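Local structure of uncharacterized protein (Staphylococcus aureus subsp. aureus Mu50, 4EBG) at residues B[31-35]-B[36-40]. The protein is of unknown function but is a small, probably secreted protein whose family shares a cystatin-like fold within the NTF2 clan. Residues are numbered along the deposited sequence; the frame is centred on the assembly and turned at random.
Sequences IKQED and SNTHV. With PO4 (phosphate ion), chain D.
S36 folds its hydroxyl back over the turn that precedes it, and OG donates to the carbonyl O of K32 at 2.7 Å. Because chi1 of -59° sets OG beside the backbone N, hydroxyl and N-H can reach successive carbonyls: N of S36 bonds to O of Q33 at 3.0 Å, an i to i+3 bond of the 3-10 segment. Serine suits this place: it is small enough to be buried here, and its short polar arm can reach a main-chain acceptor. O of K32 accepts a second bond, from N of D35 at 3.1 Å, on the face opposite OG; the hydroxyl itself stands 47° out of the carbonyl plane. The methyl CG2 of I31 lies 3.8 Å from OG of S36. Both side chains pack on Y10 of helix 3-23 and I51 of strand 46-52, apolar surroundings that suit a buried, branched isoleucine.

Further along, Q33 and T38 meet at about a right angle, CG of the glutamine passing 3.9 Å from OG1 of the threonine. Q33 is stretched out, with CG anti to its backbone N (chi1 179°), which carries its amide past T38 to Q3 and D93. Threonine gives the strand a hydroxyl with two partners: OG1 of T38 pairs with Y10 OH and, at 2.7 Å, with a water that also bonds to O of Q33, bridging turn and strand. K32, a long flexible cation, kinks at chi3 and chi4, bringing NZ to D30 O and, at 2.6 Å, to O3 of a phosphate; K28 holds the same ion, probably acquired from the crystallisation liquor.

The arrangement is a short 3-10 segment, with two successive i+3 bonds, leading into strand 37-41, where the chain coming from helix 3-23 enters the antiparallel sheet of the cystatin-like fold.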
loop_
_atom_site.group_PDB
_atom_site.type_symbol
_atom_site.label_atom_id
_atom_site.label_comp_id
_atom_site.label_asym_id
_atom_site.label_seq_id
_atom_site.Cartn_x
_atom_site.Cartn_y
_atom_site.Cartn_z
ATOM N N ILE B 31 2.659 6.926 11.541
ATOM C CA ILE B 31 3.511 6.047 12.308
ATOM C C ILE B 31 4.569 6.918 12.995
ATOM O O ILE B 31 5.232 7.719 12.326
ATOM C CB ILE B 31 4.193 4.978 11.431
ATOM C CG1 ILE B 31 3.163 4.139 10.635
ATOM C CG2 ILE B 31 5.127 4.108 12.255
ATOM C CD1 ILE B 31 2.181 3.365 11.488
ATOM N N LYS B 32 4.734 6.693 14.294
ATOM C CA LYS B 32 5.691 7.473 15.090
ATOM C C LYS B 32 6.693 6.549 15.782
ATOM O O LYS B 32 6.321 5.572 16.372
ATOM C CB LYS B 32 4.938 8.284 16.132
ATOM C CG LYS B 32 3.964 9.315 15.548
ATOM C CD LYS B 32 3.018 9.903 16.561
ATOM C CE LYS B 32 1.809 9.026 16.912
ATOM N NZ LYS B 32 0.748 8.951 15.828
ATOM N N GLN B 33 7.955 6.958 15.740
ATOM C CA GLN B 33 9.027 6.194 16.372
ATOM C C GLN B 33 8.745 5.932 17.860
ATOM O O GLN B 33 9.034 4.862 18.372
ATOM C CB GLN B 33 10.357 6.905 16.162
ATOM C CG GLN B 33 11.542 6.200 16.793
ATOM C CD GLN B 33 12.849 6.930 16.493
ATOM O OE1 GLN B 33 12.902 7.735 15.597
ATOM N NE2 GLN B 33 13.919 6.595 17.231
ATOM N N GLU B 34 8.223 6.925 18.574
ATOM C CA GLU B 34 8.026 6.810 20.018
ATOM C C GLU B 34 6.875 5.865 20.399
ATOM O O GLU B 34 6.747 5.509 21.531
ATOM C CB GLU B 34 7.788 8.166 20.667
ATOM C CG GLU B 34 6.444 8.812 20.307
ATOM C CD GLU B 34 6.507 9.791 19.134
ATOM O OE1 GLU B 34 7.453 9.658 18.277
ATOM O OE2 GLU B 34 5.600 10.697 19.076
ATOM N N ASP B 35 6.100 5.417 19.429
ATOM C CA ASP B 35 5.056 4.419 19.615
ATOM C C ASP B 35 5.415 3.093 18.935
ATOM O O ASP B 35 4.552 2.208 18.765
ATOM C CB ASP B 35 3.736 4.927 19.062
ATOM C CG ASP B 35 3.190 6.119 19.814
ATOM O OD1 ASP B 35 3.526 6.295 21.008
ATOM O OD2 ASP B 35 2.417 6.866 19.201
ATOM N N SER B 36 6.675 2.954 18.520
ATOM C CA SER B 36 7.116 1.826 17.713
ATOM C C SER B 36 8.344 1.199 18.388
ATOM O O SER B 36 8.845 1.725 19.412
ATOM C CB SER B 36 7.436 2.305 16.317
ATOM O OG SER B 36 6.296 2.912 15.694
ATOM N N ASN B 37 8.829 0.112 17.813
ATOM C CA ASN B 37 10.076 -0.504 18.187
ATOM C C ASN B 37 11.072 -0.333 17.071
ATOM O O ASN B 37 10.760 -0.544 15.905
ATOM C CB ASN B 37 9.851 -1.965 18.510
ATOM C CG ASN B 37 8.998 -2.149 19.725
ATOM O OD1 ASN B 37 8.990 -1.285 20.625
ATOM N ND2 ASN B 37 8.312 -3.289 19.795
ATOM N N THR B 38 12.314 0.081 17.377
ATOM C CA THR B 38 13.377 0.287 16.441
ATOM C C THR B 38 14.651 -0.375 16.909
ATOM O O THR B 38 15.048 -0.211 18.077
ATOM C CB THR B 38 13.647 1.799 16.206
ATOM O OG1 THR B 38 12.419 2.457 15.935
ATOM C CG2 THR B 38 14.638 2.038 15.122
ATOM N N HIS B 39 15.299 -1.130 16.032
ATOM C CA HIS B 39 16.600 -1.705 16.280
ATOM C C HIS B 39 17.515 -1.455 15.097
ATOM O O HIS B 39 17.094 -1.602 13.941
ATOM C CB HIS B 39 16.534 -3.205 16.534
ATOM C CG HIS B 39 15.868 -3.567 17.826
ATOM N ND1 HIS B 39 14.507 -3.643 17.963
ATOM C CD2 HIS B 39 16.389 -3.856 19.050
ATOM C CE1 HIS B 39 14.210 -3.975 19.211
ATOM N NE2 HIS B 39 15.332 -4.147 19.881
ATOM N N VAL B 40 18.766 -1.077 15.348
ATOM C CA VAL B 40 19.777 -0.870 14.327
ATOM C C VAL B 40 20.837 -1.957 14.441
ATOM O O VAL B 40 21.268 -2.312 15.561
ATOM C CB VAL B 40 20.445 0.521 14.457
ATOM C CG1 VAL B 40 21.545 0.723 13.431
ATOM C CG2 VAL B 40 19.399 1.618 14.414
HETATM P P PO4 D . -2.125 7.550 17.890
HETATM O O1 PO4 D . -2.383 6.184 18.531
HETATM O O2 PO4 D . -1.669 8.386 19.018
HETATM O O3 PO4 D . -1.087 7.334 16.800
HETATM O O4 PO4 D . -3.497 8.008 17.325
HETATM O O HOH W 1 11.261 3.160 18.253
#